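Local coordinates for L-lysine 6-oxidase (Marinomonas mediterranea, PDB 3WEV), which oxidises the epsilon-amino group of L-lysine with a cysteine tryptophylquinone cofactor, releasing ammonium and the hydrogen peroxide that makes it antibacterial, at residues I56-Q61 against I194-Y199; I137-R142 against E180-L185; F273-D278 against Y429-M434; V399-A404 against S527-S532. All coordinates share one frame; numbering follows the deposited sequence. Where two conformers were deposited one is given.

Contact 1: I56-Q61 against I194-Y199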
loop_
_atom_site.group_PDB
_atom_site.type_symbol
_atom_site.label_atom_id
_atom_site.label_comp_id
_atom_site.label_asym_id
_atom_site.label_seq_id
_atom_site.Cartn_x
_atom_site.Cartn_y
_atom_site.Cartn_z
ATOM N N ILE B 56 -21.310 10.498 19.715
ATOM C CA ILE B 56 -22.117 11.632 19.326
ATOM C C ILE B 56 -23.615 11.241 19.334
ATOM O O ILE B 56 -24.017 10.204 18.743
ATOM C CB ILE B 56 -21.674 12.164 17.958
ATOM C CG1 ILE B 56 -20.284 12.805 18.091
ATOM C CG2 ILE B 56 -22.708 13.109 17.353
ATOM C CD1 ILE B 56 -19.689 13.140 16.752
ATOM N N ARG B 57 -24.415 12.075 19.983
ATOM C CA ARG B 57 -25.872 11.896 19.968
ATOM C C ARG B 57 -26.497 12.258 18.617
ATOM O O ARG B 57 -26.195 13.304 18.040
ATOM C CB ARG B 57 -26.499 12.731 21.068
ATOM C CG ARG B 57 -25.979 12.335 22.444
ATOM C CD ARG B 57 -26.266 13.398 23.481
ATOM N NE ARG B 57 -27.699 13.493 23.826
ATOM C CZ ARG B 57 -28.277 14.492 24.478
ATOM N NH1 ARG B 57 -27.605 15.543 24.843
ATOM N NH2 ARG B 57 -29.564 14.426 24.758
ATOM N N ARG B 58 -27.363 11.390 18.101
ATOM C CA ARG B 58 -28.202 11.755 16.952
ATOM C C ARG B 58 -28.977 13.006 17.182
ATOM O O ARG B 58 -29.349 13.312 18.344
ATOM C CB ARG B 58 -29.148 10.617 16.541
ATOM C CG ARG B 58 -28.397 9.438 15.935
ATOM C CD ARG B 58 -29.323 8.393 15.261
ATOM N NE ARG B 58 -30.244 7.808 16.252
ATOM C CZ ARG B 58 -31.216 6.935 15.946
ATOM N NH1 ARG B 58 -31.448 6.596 14.657
ATOM N NH2 ARG B 58 -31.990 6.455 16.922
ATOM N N GLN B 59 -29.211 13.731 16.084
ATOM C CA GLN B 59 -30.117 14.826 16.046
ATOM C C GLN B 59 -31.294 14.418 15.231
ATOM O O GLN B 59 -31.138 13.934 14.114
ATOM C CB GLN B 59 -29.491 16.037 15.390
ATOM C CG GLN B 59 -30.330 17.268 15.270
ATOM C CD GLN B 59 -29.479 18.428 14.714
ATOM O OE1 GLN B 59 -28.442 18.706 15.248
ATOM N NE2 GLN B 59 -29.850 18.983 13.653
ATOM N N GLY B 60 -32.471 14.618 15.788
ATOM C CA GLY B 60 -33.695 14.218 15.077
ATOM C C GLY B 60 -34.458 15.408 14.643
ATOM O O GLY B 60 -34.302 16.485 15.190
ATOM N N GLN B 61 -35.235 15.246 13.554
ATOM C CA GLN B 61 -36.098 16.283 13.058
ATOM C C GLN B 61 -37.582 16.034 13.407
ATOM O O GLN B 61 -38.121 15.063 12.983
ATOM C CB GLN B 61 -36.017 16.419 11.558
ATOM C CG GLN B 61 -36.951 17.483 11.012
ATOM C CD GLN B 61 -36.437 18.907 11.176
ATOM O OE1 GLN B 61 -35.429 19.284 10.558
ATOM N NE2 GLN B 61 -37.171 19.729 11.867
ATOM N N ILE B 194 -40.954 12.418 14.493
ATOM C CA ILE B 194 -39.505 12.598 14.620
ATOM C C ILE B 194 -38.754 11.591 13.748
ATOM O O ILE B 194 -38.959 10.387 13.856
ATOM C CB ILE B 194 -39.060 12.470 16.109
ATOM C CG1 ILE B 194 -39.709 13.551 16.893
ATOM C CG2 ILE B 194 -37.550 12.538 16.290
ATOM C CD1 ILE B 194 -39.671 13.330 18.389
ATOM N N VAL B 195 -37.872 12.091 12.878
ATOM C CA VAL B 195 -37.010 11.237 12.074
ATOM C C VAL B 195 -35.576 11.374 12.575
ATOM O O VAL B 195 -35.028 12.515 12.671
ATOM C CB VAL B 195 -37.009 11.679 10.607
ATOM C CG1 VAL B 195 -36.069 10.803 9.780
ATOM C CG2 VAL B 195 -38.436 11.686 10.041
ATOM N N LEU B 196 -35.024 10.260 12.981
ATOM C CA LEU B 196 -33.621 10.147 13.256
ATOM C C LEU B 196 -32.985 9.309 12.134
ATOM O O LEU B 196 -33.551 8.303 11.639
ATOM C CB LEU B 196 -33.414 9.546 14.652
ATOM C CG LEU B 196 -34.022 10.292 15.828
ATOM C CD1 LEU B 196 -34.689 9.343 16.882
ATOM C CD2 LEU B 196 -32.943 11.142 16.490
ATOM N N GLY B 197 -31.782 9.737 11.723
ATOM C CA GLY B 197 -30.999 9.116 10.692
ATOM C C GLY B 197 -29.966 8.118 11.202
ATOM O O GLY B 197 -30.105 7.509 12.219
ATOM N N GLY B 198 -28.889 7.978 10.442
ATOM C CA GLY B 198 -27.975 6.904 10.677
ATOM C C GLY B 198 -27.132 7.068 11.921
ATOM O O GLY B 198 -27.181 8.092 12.597
ATOM N N TYR B 199 -26.313 6.044 12.113
ATOM C CA TYR B 199 -25.490 5.867 13.297
ATOM C C TYR B 199 -24.006 6.119 13.024
ATOM O O TYR B 199 -23.184 6.043 13.941
ATOM C CB TYR B 199 -25.709 4.449 13.817
ATOM C CG TYR B 199 -27.108 4.196 14.258
ATOM C CD1 TYR B 199 -28.075 3.634 13.386
ATOM C CD2 TYR B 199 -27.501 4.515 15.535
ATOM C CE1 TYR B 199 -29.363 3.404 13.821
ATOM C CE2 TYR B 199 -28.795 4.303 15.955
ATOM C CZ TYR B 199 -29.721 3.717 15.102
ATOM O OH TYR B 199 -31.008 3.502 15.594
HETATM O O HOH W 1 -30.380 11.605 13.495
#
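The guanidinium of Arg58 lies sandwiched between Tyr199 and Leu196. Over one face lies the phenol ring, with Tyr199 CE2 3.6 Å from Arg58 CZ and the two planes 26° apart; on the opposite face Leu196 CB packs nearer the rim, 3.5 Å from Arg58 NH1. At the edge, in the guanidinium plane, Arg58 NH1 donates to Gly197 O over 2.9 Å in a bond that also keeps to the carbonyl plane. A bend at chi3 (-62°) brings the guanidinium between the Tyr199 ring and Leu196, with NH1 at Gly197 O. Outside the pair, Arg58 NH1 and NH2 also reach Thr184 OG1 and Thr19 O, while Tyr199 OH bonds to Glu152 and Thr19. Farther along, strand 58-66 and strand 193-196 run antiparallel and are joined by Gln61 N to Val195 O at 2.9 Å and Val195 N to Gln61 O at 3.0 Å. Leu196 CD2 lies over the backbone of Gly60, 3.5 Å from Gly60 CA, and the strands come close there. Past the last backbone-to-backbone bond, a water links Gln59 O, to which it donates, and Gly197 N, from which it accepts at 2.9 Å. Where this pairing stops, the buried arginine thus takes over, its charge probably met by neutral oxygens directly, with the Glu152 carboxylate one shell behind Tyr199 and Thr184, and its plane fixed by bonds at the rim and packing on both faces.

Contact 2: I137-R142 against E180-L185; sequences IDLGPR and ESLGTL
In the aliphatic interior of the N-terminal beta region, Leu182, at the corner where strand 181-187 changes direction, meets Ile137 and Leu139. The CD2 branch of Leu182 touches Ile137 CG2 at 4.0 Å, the two side chains passing at a slant, while Leu139 CD1 lies more loosely, 4.5 Å from Leu182 CG. Farther on, Leu185 CD1 presses on the backbone and root of Arg142, 3.5 Å from Arg142 O and 3.7 Å from Arg142 CB. Beyond that root the arginine bends at chi2 (-66°) and curls back on its own segment, so that Arg142 NH1 donates to Leu139 O at 2.6 Å and to Pro141 O at 2.8 Å. The same guanidinium also reaches Ser154 O and Asn157 OD1. Each segment carries a side-chain-closed turn: in an Asx turn Asp138 OD1 accepts from Gly140 N at 3.1 Å, and in an ST turn Ser181 OG accepts from Gly183 N at 3.0 Å. No hydrogen bond crosses between the segments: the interface is mainly aliphatic, and the carboxylate of Asp138, the hydroxyl of Ser181 and the guanidinium of Arg142 find their partners within their own segments or in neighbours such as His88, Tyr162 and Glu152.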
loop_
_atom_site.group_PDB
_atom_site.type_symbol
_atom_site.label_atom_id
_atom_site.label_comp_id
_atom_site.label_asym_id
_atom_site.label_seq_id
_atom_site.Cartn_x
_atom_site.Cartn_y
_atom_site.Cartn_z
ATOM N N ILE B 137 -28.784 1.419 -0.918
ATOM C CA ILE B 137 -29.286 1.011 0.382
ATOM C C ILE B 137 -30.727 1.511 0.440
ATOM O O ILE B 137 -30.978 2.705 0.565
ATOM C CB ILE B 137 -28.468 1.528 1.592
ATOM C CG1 ILE B 137 -26.972 1.235 1.458
ATOM C CG2 ILE B 137 -29.005 0.902 2.852
ATOM C CD1 ILE B 137 -26.127 1.594 2.668
ATOM N N ASP B 138 -31.666 0.580 0.317
ATOM C CA ASP B 138 -33.073 0.891 0.274
ATOM C C ASP B 138 -33.807 -0.234 1.024
ATOM O O ASP B 138 -33.752 -1.398 0.603
ATOM C CB ASP B 138 -33.505 0.948 -1.191
ATOM C CG ASP B 138 -34.973 1.135 -1.346
ATOM O OD1 ASP B 138 -35.617 1.461 -0.318
ATOM O OD2 ASP B 138 -35.472 1.008 -2.507
ATOM N N LEU B 139 -34.357 0.098 2.186
ATOM C CA LEU B 139 -35.019 -0.826 3.072
ATOM C C LEU B 139 -36.537 -0.635 3.043
ATOM O O LEU B 139 -37.259 -1.135 3.907
ATOM C CB LEU B 139 -34.472 -0.722 4.476
ATOM C CG LEU B 139 -32.949 -0.768 4.663
ATOM C CD1 LEU B 139 -32.607 -0.672 6.118
ATOM C CD2 LEU B 139 -32.299 -1.962 4.000
ATOM N N GLY B 140 -37.009 0.072 2.018
ATOM C CA GLY B 140 -38.390 0.458 1.880
ATOM C C GLY B 140 -38.842 1.534 2.861
ATOM O O GLY B 140 -38.086 2.028 3.705
ATOM N N PRO B 141 -40.116 1.859 2.805
ATOM C CA PRO B 141 -40.695 2.865 3.637
ATOM C C PRO B 141 -41.028 2.283 4.968
ATOM O O PRO B 141 -41.105 1.034 5.109
ATOM C CB PRO B 141 -41.966 3.241 2.898
ATOM C CG PRO B 141 -42.338 2.024 2.188
ATOM C CD PRO B 141 -41.066 1.400 1.756
ATOM N N ARG B 142 -41.080 3.166 5.950
ATOM C CA ARG B 142 -41.647 2.835 7.252
ATOM C C ARG B 142 -42.719 3.826 7.532
ATOM O O ARG B 142 -42.667 4.999 7.047
ATOM C CB ARG B 142 -40.617 2.890 8.365
ATOM C CG ARG B 142 -39.492 1.898 8.233
ATOM C CD ARG B 142 -39.906 0.465 8.368
ATOM N NE ARG B 142 -38.752 -0.394 8.162
ATOM C CZ ARG B 142 -38.237 -0.705 6.971
ATOM N NH1 ARG B 142 -38.750 -0.181 5.845
ATOM N NH2 ARG B 142 -37.179 -1.531 6.916
ATOM N N GLU B 180 -27.059 -2.409 9.431
ATOM C CA GLU B 180 -28.364 -2.818 9.925
ATOM C C GLU B 180 -29.496 -1.820 9.809
ATOM O O GLU B 180 -30.647 -2.212 9.827
ATOM C CB GLU B 180 -28.237 -3.077 11.389
ATOM C CG GLU B 180 -27.644 -4.401 11.746
ATOM C CD GLU B 180 -27.990 -4.649 13.184
ATOM O OE1 GLU B 180 -29.188 -4.876 13.452
ATOM O OE2 GLU B 180 -27.099 -4.474 14.020
ATOM N N SER B 181 -29.194 -0.522 9.731
ATOM C CA SER B 181 -30.241 0.486 9.821
ATOM C C SER B 181 -29.911 1.820 9.150
ATOM O O SER B 181 -28.765 2.256 9.173
ATOM C CB SER B 181 -30.474 0.740 11.298
ATOM O OG SER B 181 -31.446 1.738 11.509
ATOM N N LEU B 182 -30.921 2.485 8.602
ATOM C CA LEU B 182 -30.792 3.845 8.107
ATOM C C LEU B 182 -31.249 4.876 9.136
ATOM O O LEU B 182 -31.179 6.090 8.904
ATOM C CB LEU B 182 -31.593 4.018 6.826
ATOM C CG LEU B 182 -30.941 3.426 5.559
ATOM C CD1 LEU B 182 -31.884 3.644 4.358
ATOM C CD2 LEU B 182 -29.560 4.013 5.282
ATOM N N GLY B 183 -31.857 4.412 10.232
ATOM C CA GLY B 183 -32.397 5.333 11.246
ATOM C C GLY B 183 -33.611 4.870 11.976
ATOM O O GLY B 183 -33.900 3.653 12.025
ATOM N N THR B 184 -34.338 5.833 12.564
ATOM C CA THR B 184 -35.491 5.522 13.445
ATOM C C THR B 184 -36.575 6.537 13.210
ATOM O O THR B 184 -36.279 7.738 13.139
ATOM C CB THR B 184 -35.057 5.614 14.947
ATOM O OG1 THR B 184 -33.863 4.905 15.121
ATOM C CG2 THR B 184 -36.128 5.016 15.836
ATOM N N LEU B 185 -37.821 6.086 13.082
ATOM C CA LEU B 185 -38.957 6.958 13.116
ATOM C C LEU B 185 -39.601 6.890 14.465
ATOM O O LEU B 185 -39.798 5.792 15.026
ATOM C CB LEU B 185 -40.016 6.509 12.105
ATOM C CG LEU B 185 -39.589 6.369 10.684
ATOM C CD1 LEU B 185 -40.878 6.227 9.845
ATOM C CD2 LEU B 185 -38.824 7.599 10.203
#

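Contact 3: F273-D278 against Y429-M434. With EDO (1,2-ethanediol), chain T.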
loop_
_atom_site.group_PDB
_atom_site.type_symbol
_atom_site.label_atom_id
_atom_site.label_comp_id
_atom_site.label_asym_id
_atom_site.label_seq_id
_atom_site.Cartn_x
_atom_site.Cartn_y
_atom_site.Cartn_z
ATOM N N PHE B 273 -39.649 30.664 -9.261
ATOM C CA PHE B 273 -41.055 30.345 -8.853
ATOM C C PHE B 273 -41.840 31.576 -8.392
ATOM O O PHE B 273 -42.797 31.459 -7.692
ATOM C CB PHE B 273 -41.023 29.287 -7.783
ATOM C CG PHE B 273 -40.491 27.997 -8.262
ATOM C CD1 PHE B 273 -41.294 27.147 -8.996
ATOM C CD2 PHE B 273 -39.179 27.602 -7.972
ATOM C CE1 PHE B 273 -40.805 25.933 -9.477
ATOM C CE2 PHE B 273 -38.693 26.389 -8.429
ATOM C CZ PHE B 273 -39.486 25.558 -9.190
ATOM N N ASP B 274 -41.389 32.766 -8.755
ATOM C CA ASP B 274 -42.145 33.974 -8.452
ATOM C C ASP B 274 -42.405 34.175 -6.947
ATOM O O ASP B 274 -43.410 34.795 -6.542
ATOM C CB ASP B 274 -43.488 33.958 -9.280
ATOM C CG ASP B 274 -44.015 35.354 -9.552
ATOM O OD1 ASP B 274 -43.198 36.191 -10.020
ATOM O OD2 ASP B 274 -45.234 35.622 -9.302
ATOM N N LEU B 275 -41.439 33.767 -6.116
ATOM C CA LEU B 275 -41.644 33.750 -4.707
ATOM C C LEU B 275 -41.799 35.165 -4.163
ATOM O O LEU B 275 -42.530 35.381 -3.193
ATOM C CB LEU B 275 -40.458 32.992 -4.019
ATOM C CG LEU B 275 -40.526 32.882 -2.503
ATOM C CD1 LEU B 275 -41.715 32.038 -2.040
ATOM C CD2 LEU B 275 -39.241 32.271 -1.961
ATOM N N VAL B 276 -41.122 36.126 -4.784
ATOM C CA VAL B 276 -41.203 37.529 -4.350
ATOM C C VAL B 276 -41.353 38.467 -5.558
ATOM O O VAL B 276 -40.381 39.053 -6.077
ATOM C CB VAL B 276 -40.031 37.959 -3.460
ATOM C CG1 VAL B 276 -40.332 39.324 -2.831
ATOM C CG2 VAL B 276 -39.734 36.923 -2.353
ATOM N N PRO B 277 -42.586 38.565 -6.072
ATOM C CA PRO B 277 -42.847 39.383 -7.288
ATOM C C PRO B 277 -42.269 40.815 -7.263
ATOM O O PRO B 277 -41.798 41.287 -8.284
ATOM C CB PRO B 277 -44.395 39.371 -7.397
ATOM C CG PRO B 277 -44.834 38.140 -6.648
ATOM C CD PRO B 277 -43.819 37.978 -5.503
ATOM N N ASP B 278 -42.245 41.494 -6.113
ATOM C CA ASP B 278 -41.650 42.831 -6.045
ATOM C C ASP B 278 -40.121 42.864 -6.230
ATOM O O ASP B 278 -39.553 43.917 -6.537
ATOM C CB ASP B 278 -41.966 43.534 -4.720
ATOM C CG ASP B 278 -43.448 43.910 -4.550
ATOM O OD1 ASP B 278 -44.212 43.889 -5.531
ATOM O OD2 ASP B 278 -43.829 44.214 -3.399
ATOM N N TYR B 429 -40.765 37.554 4.303
ATOM C CA TYR B 429 -40.981 36.908 3.023
ATOM C C TYR B 429 -42.022 35.819 3.177
ATOM O O TYR B 429 -42.171 35.317 4.251
ATOM C CB TYR B 429 -39.675 36.317 2.577
ATOM C CG TYR B 429 -38.643 37.311 2.182
ATOM C CD1 TYR B 429 -38.899 38.224 1.176
ATOM C CD2 TYR B 429 -37.389 37.288 2.747
ATOM C CE1 TYR B 429 -37.932 39.102 0.751
ATOM C CE2 TYR B 429 -36.424 38.159 2.344
ATOM C CZ TYR B 429 -36.699 39.075 1.367
ATOM O OH TYR B 429 -35.746 39.950 0.980
ATOM N N PRO B 430 -42.696 35.402 2.086
ATOM C CA PRO B 430 -43.699 34.331 2.247
ATOM C C PRO B 430 -43.055 32.957 2.317
ATOM O O PRO B 430 -43.222 32.110 1.448
ATOM C CB PRO B 430 -44.617 34.500 1.020
ATOM C CG PRO B 430 -43.766 35.187 -0.018
ATOM C CD PRO B 430 -42.689 35.958 0.714
ATOM N N VAL B 431 -42.302 32.751 3.380
ATOM C CA VAL B 431 -41.587 31.511 3.630
ATOM C C VAL B 431 -41.747 31.234 5.114
ATOM O O VAL B 431 -41.472 32.087 5.947
ATOM C CB VAL B 431 -40.066 31.690 3.317
ATOM C CG1 VAL B 431 -39.297 30.446 3.697
ATOM C CG2 VAL B 431 -39.875 32.087 1.852
ATOM N N SER B 432 -42.118 30.029 5.467
ATOM C CA SER B 432 -42.226 29.663 6.866
ATOM C C SER B 432 -40.863 29.611 7.538
ATOM O O SER B 432 -39.927 29.086 6.977
ATOM C CB SER B 432 -42.902 28.302 6.982
ATOM O OG SER B 432 -42.700 27.784 8.308
ATOM N N ASP B 433 -40.800 30.119 8.759
ATOM C CA ASP B 433 -39.639 29.998 9.652
ATOM C C ASP B 433 -39.227 28.604 9.947
ATOM O O ASP B 433 -38.029 28.300 10.157
ATOM C CB ASP B 433 -39.932 30.643 11.021
ATOM C CG ASP B 433 -39.950 32.152 10.964
ATOM O OD1 ASP B 433 -39.608 32.724 9.892
ATOM O OD2 ASP B 433 -40.311 32.766 11.997
ATOM N N MET B 434 -40.238 27.750 9.962
ATOM C CA MET B 434 -40.072 26.341 10.168
ATOM C C MET B 434 -39.390 25.679 8.959
ATOM O O MET B 434 -38.905 24.583 9.076
ATOM C CB MET B 434 -41.445 25.712 10.438
ATOM C CG MET B 434 -42.255 26.366 11.556
ATOM S SD MET B 434 -43.771 25.419 11.867
ATOM C CE MET B 434 -42.978 23.829 12.224
HETATM C C1 EDO T . -44.201 31.080 10.855
HETATM O O1 EDO T . -43.105 31.397 9.987
HETATM C C2 EDO T . -44.905 29.959 10.130
HETATM O O2 EDO T . -43.976 28.898 10.265
#
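A loop that follows helix 261-272 packs here against the approach to helix 433-439, near the protein surface. The approach carries an inverse gamma turn centred on Pro430, closed by Val431 N to Tyr429 O at 2.7 Å, and this turn presents three successive residues to the loop. Leu275 meets two of them. Its carbonyl O lies 3.4 Å from Pro430 CG, and its CD2 branch touches Val431 CG2 at 3.9 Å, the two side chains crossing at about a right angle. With CG anti to the backbone N (chi1 -180°), the leucine reaches along the turn to the valine. Val276 turns to the third residue, its CG2 methyl 3.9 Å from Tyr429 CD1 and also beside the proline ring. Phe266 of helix 261-272 backs both Leu275 and Val276 and meets the Tyr429 ring as well. The phenol OH bonds to Asp298, and the ring forms a cation-pi pair with Arg297. No hydrogen bond passes between the segments.

After the turn, Ser432 takes the N-cap position, its OG accepting from Met434 N at 3.0 Å. A 1,2-ethanediol molecule, probably from the crystallisation liquor, settles on this helix start: its O1 accepts from Asp433 N at 2.9 Å, and its O2 shares a hydrogen bond with Ser432 OG at 2.6 Å. An inverse gamma turn thus runs through extended Val431 into a serine N-cap, the capping motif in which a hydroxyl accepts from a backbone N-H of the helix's first turn.

Contact 4: V399-A404 against S527-S532. With LYS (lysine), chain M.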
loop_
_atom_site.group_PDB
_atom_site.type_symbol
_atom_site.label_atom_id
_atom_site.label_comp_id
_atom_site.label_asym_id
_atom_site.label_seq_id
_atom_site.Cartn_x
_atom_site.Cartn_y
_atom_site.Cartn_z
ATOM N N VAL B 399 -14.688 25.602 -14.437
ATOM C CA VAL B 399 -13.934 26.066 -13.320
ATOM C C VAL B 399 -14.723 27.178 -12.570
ATOM O O VAL B 399 -15.365 28.072 -13.152
ATOM C CB VAL B 399 -12.573 26.598 -13.778
ATOM C CG1 VAL B 399 -11.832 27.379 -12.678
ATOM C CG2 VAL B 399 -11.765 25.482 -14.372
ATOM N N GLU B 400 -14.579 27.162 -11.248
ATOM C CA GLU B 400 -15.071 28.288 -10.441
ATOM C C GLU B 400 -14.213 28.375 -9.151
ATOM O O GLU B 400 -14.451 27.664 -8.170
ATOM C CB GLU B 400 -16.541 28.087 -10.061
ATOM C CG GLU B 400 -17.160 29.350 -9.481
ATOM C CD GLU B 400 -18.406 29.115 -8.627
ATOM O OE1 GLU B 400 -19.534 29.212 -9.204
ATOM O OE2 GLU B 400 -18.236 28.811 -7.416
ATOM N N LYS B 401 -13.192 29.203 -9.193
ATOM C CA LYS B 401 -12.123 29.118 -8.215
ATOM C C LYS B 401 -12.475 29.679 -6.830
ATOM O O LYS B 401 -12.213 29.027 -5.776
ATOM C CB LYS B 401 -10.922 29.850 -8.710
ATOM C CG LYS B 401 -10.282 29.241 -9.950
ATOM C CD LYS B 401 -8.971 29.959 -10.195
ATOM C CE LYS B 401 -8.222 29.206 -11.308
ATOM N NZ LYS B 401 -6.928 29.919 -11.526
ATOM N N PHE B 402 -13.116 30.840 -6.835
ATOM C CA PHE B 402 -13.403 31.589 -5.596
ATOM C C PHE B 402 -14.872 31.900 -5.368
ATOM O O PHE B 402 -15.631 32.029 -6.327
ATOM C CB PHE B 402 -12.590 32.875 -5.584
ATOM C CG PHE B 402 -11.082 32.651 -5.641
ATOM C CD1 PHE B 402 -10.415 32.063 -4.561
ATOM C CD2 PHE B 402 -10.365 32.963 -6.761
ATOM C CE1 PHE B 402 -9.045 31.830 -4.605
ATOM C CE2 PHE B 402 -8.984 32.751 -6.820
ATOM C CZ PHE B 402 -8.323 32.168 -5.749
ATOM N N LEU B 403 -15.239 32.068 -4.090
ATOM C CA LEU B 403 -16.644 32.178 -3.685
ATOM C C LEU B 403 -17.293 33.493 -4.124
ATOM O O LEU B 403 -16.651 34.523 -4.219
ATOM C CB LEU B 403 -16.772 31.953 -2.166
ATOM C CG LEU B 403 -18.179 31.688 -1.591
ATOM C CD1 LEU B 403 -18.813 30.500 -2.317
ATOM C CD2 LEU B 403 -18.137 31.495 -0.061
ATOM N N ALA B 404 -18.564 33.423 -4.466
ATOM C CA ALA B 404 -19.453 34.582 -4.487
ATOM C C ALA B 404 -20.706 34.311 -3.640
ATOM O O ALA B 404 -21.026 33.166 -3.348
ATOM C CB ALA B 404 -19.888 34.846 -5.924
ATOM N N SER B 527 -8.022 29.324 -16.362
ATOM C CA SER B 527 -8.366 27.927 -16.764
ATOM C C SER B 527 -7.640 26.808 -15.974
ATOM O O SER B 527 -7.964 25.639 -16.124
ATOM C CB SER B 527 -8.177 27.741 -18.284
ATOM O OG SER B 527 -6.815 27.690 -18.640
ATOM N N VAL B 528 -6.761 27.205 -15.051
ATOM C CA VAL B 528 -5.896 26.261 -14.400
ATOM C C VAL B 528 -6.126 26.217 -12.921
ATOM O O VAL B 528 -6.058 27.236 -12.248
ATOM C CB VAL B 528 -4.411 26.519 -14.656
ATOM C CG1 VAL B 528 -3.588 25.449 -13.934
ATOM C CG2 VAL B 528 -4.084 26.419 -16.119
ATOM N N ASN B 529 -6.380 25.022 -12.405
ATOM C CA ASN B 529 -6.313 24.808 -10.956
ATOM C C ASN B 529 -5.077 24.030 -10.470
ATOM O O ASN B 529 -4.467 24.413 -9.451
ATOM C CB ASN B 529 -7.596 24.147 -10.441
ATOM C CG ASN B 529 -8.698 25.153 -10.141
ATOM O OD1 ASN B 529 -8.475 26.174 -9.511
ATOM N ND2 ASN B 529 -9.894 24.835 -10.550
ATOM N N LYS B 530 -4.691 22.988 -11.207
ATOM C CA LYS B 530 -3.541 22.220 -10.870
ATOM C C LYS B 530 -2.706 21.986 -12.136
ATOM O O LYS B 530 -3.170 22.078 -13.284
ATOM C CB LYS B 530 -3.912 20.906 -10.172
ATOM C CG LYS B 530 -4.505 21.125 -8.801
ATOM C CD LYS B 530 -4.899 19.861 -8.142
ATOM C CE LYS B 530 -5.506 20.200 -6.793
ATOM N NZ LYS B 530 -5.820 18.915 -6.127
ATOM N N ALA B 531 -1.463 21.656 -11.901
ATOM C CA ALA B 531 -0.507 21.418 -12.970
ATOM C C ALA B 531 0.498 20.387 -12.470
ATOM O O ALA B 531 0.564 20.125 -11.279
ATOM C CB ALA B 531 0.197 22.709 -13.270
ATOM N N SER B 532 1.264 19.787 -13.385
ATOM C CA SER B 532 2.398 19.014 -12.981
ATOM C C SER B 532 3.500 20.022 -12.652
ATOM O O SER B 532 3.617 21.039 -13.334
ATOM C CB SER B 532 2.849 18.075 -14.103
ATOM O OG SER B 532 3.432 18.837 -15.127
HETATM N N LYS M . -8.613 19.270 -1.602
HETATM C CA LYS M . -9.353 18.305 -2.463
HETATM C C LYS M . -8.555 18.054 -3.779
HETATM O O LYS M . -8.910 17.057 -4.466
HETATM C CB LYS M . -10.824 18.748 -2.664
HETATM C CG LYS M . -11.672 19.284 -1.507
HETATM C CD LYS M . -13.117 18.789 -1.468
HETATM C CE LYS M . -14.041 19.699 -0.662
HETATM N NZ LYS M . -15.326 19.953 -0.845
HETATM O OXT LYS M . -7.586 18.774 -4.201
#
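Val399 and Asn529 approach from opposite directions, the CG1 methyl of the valine resting 3.8 Å from Asn529 ND2, while its other branch, CG2, lies 4.2 Å from Ser527 O. Two residues on, Lys401 also faces the contact. Its chain is extended beyond CG, with chi3 171° and chi4 -179°, and it slides past the Asn529 side chain in the opposite direction, bringing Lys401 CE to 3.5 Å from Asn529 OD1 and Lys401 CG to 3.6 Å from the same oxygen. At its tip, Lys401 NZ gives a weak hydrogen bond to Val528 O, 2.9 Å away. The same ammonium has stronger partners just ahead of 527-532 in the chain, Glu525 O and Asn522 O, so three backbone carbonyls gather round it. Asn529, for its part, spends its amide on Ser387 O and Asn384 O, which fixes which end of the side chain faces Val399. One residue beyond Asn529, the extended Lys530 sends NZ to the carboxylate OXT of a bound lysine, the substrate amino acid of this oxidase, at 2.6 Å; Gln519 and Cys448 also bond to this ligand. The ammonium of Lys401, met by three backbone carbonyls, is probably stabilised largely by their dipoles, and it ties strand 400-402 to the chain just ahead of the residue that holds the substrate's carboxylate.

From the N terminus, the chain first passes 56-61, whose partner 194-199 closes contact 1 over 132 intervening residues. Within that loop lies contact 2, where 137-142 meets 180-185; the two touch, because strands 181-187 and 193-196 are neighbours in one sheet of the N-terminal region: Thr184 N probably bonds to Leu196 O, and Thr184 OG1 to Arg58 NH1. Contact 3 opens only afterwards, at 273-278, and crosses contact 4: 399-404 comes before 429-434 closes the former, and 527-532 closes the latter. Contact 3 fastens the loop after helix 261-272 to the turn leading into helix 433-439, while contact 4, across the chain's centre from contacts 1 and 2, binds strand 400-402 to the residues just before strand 530-543.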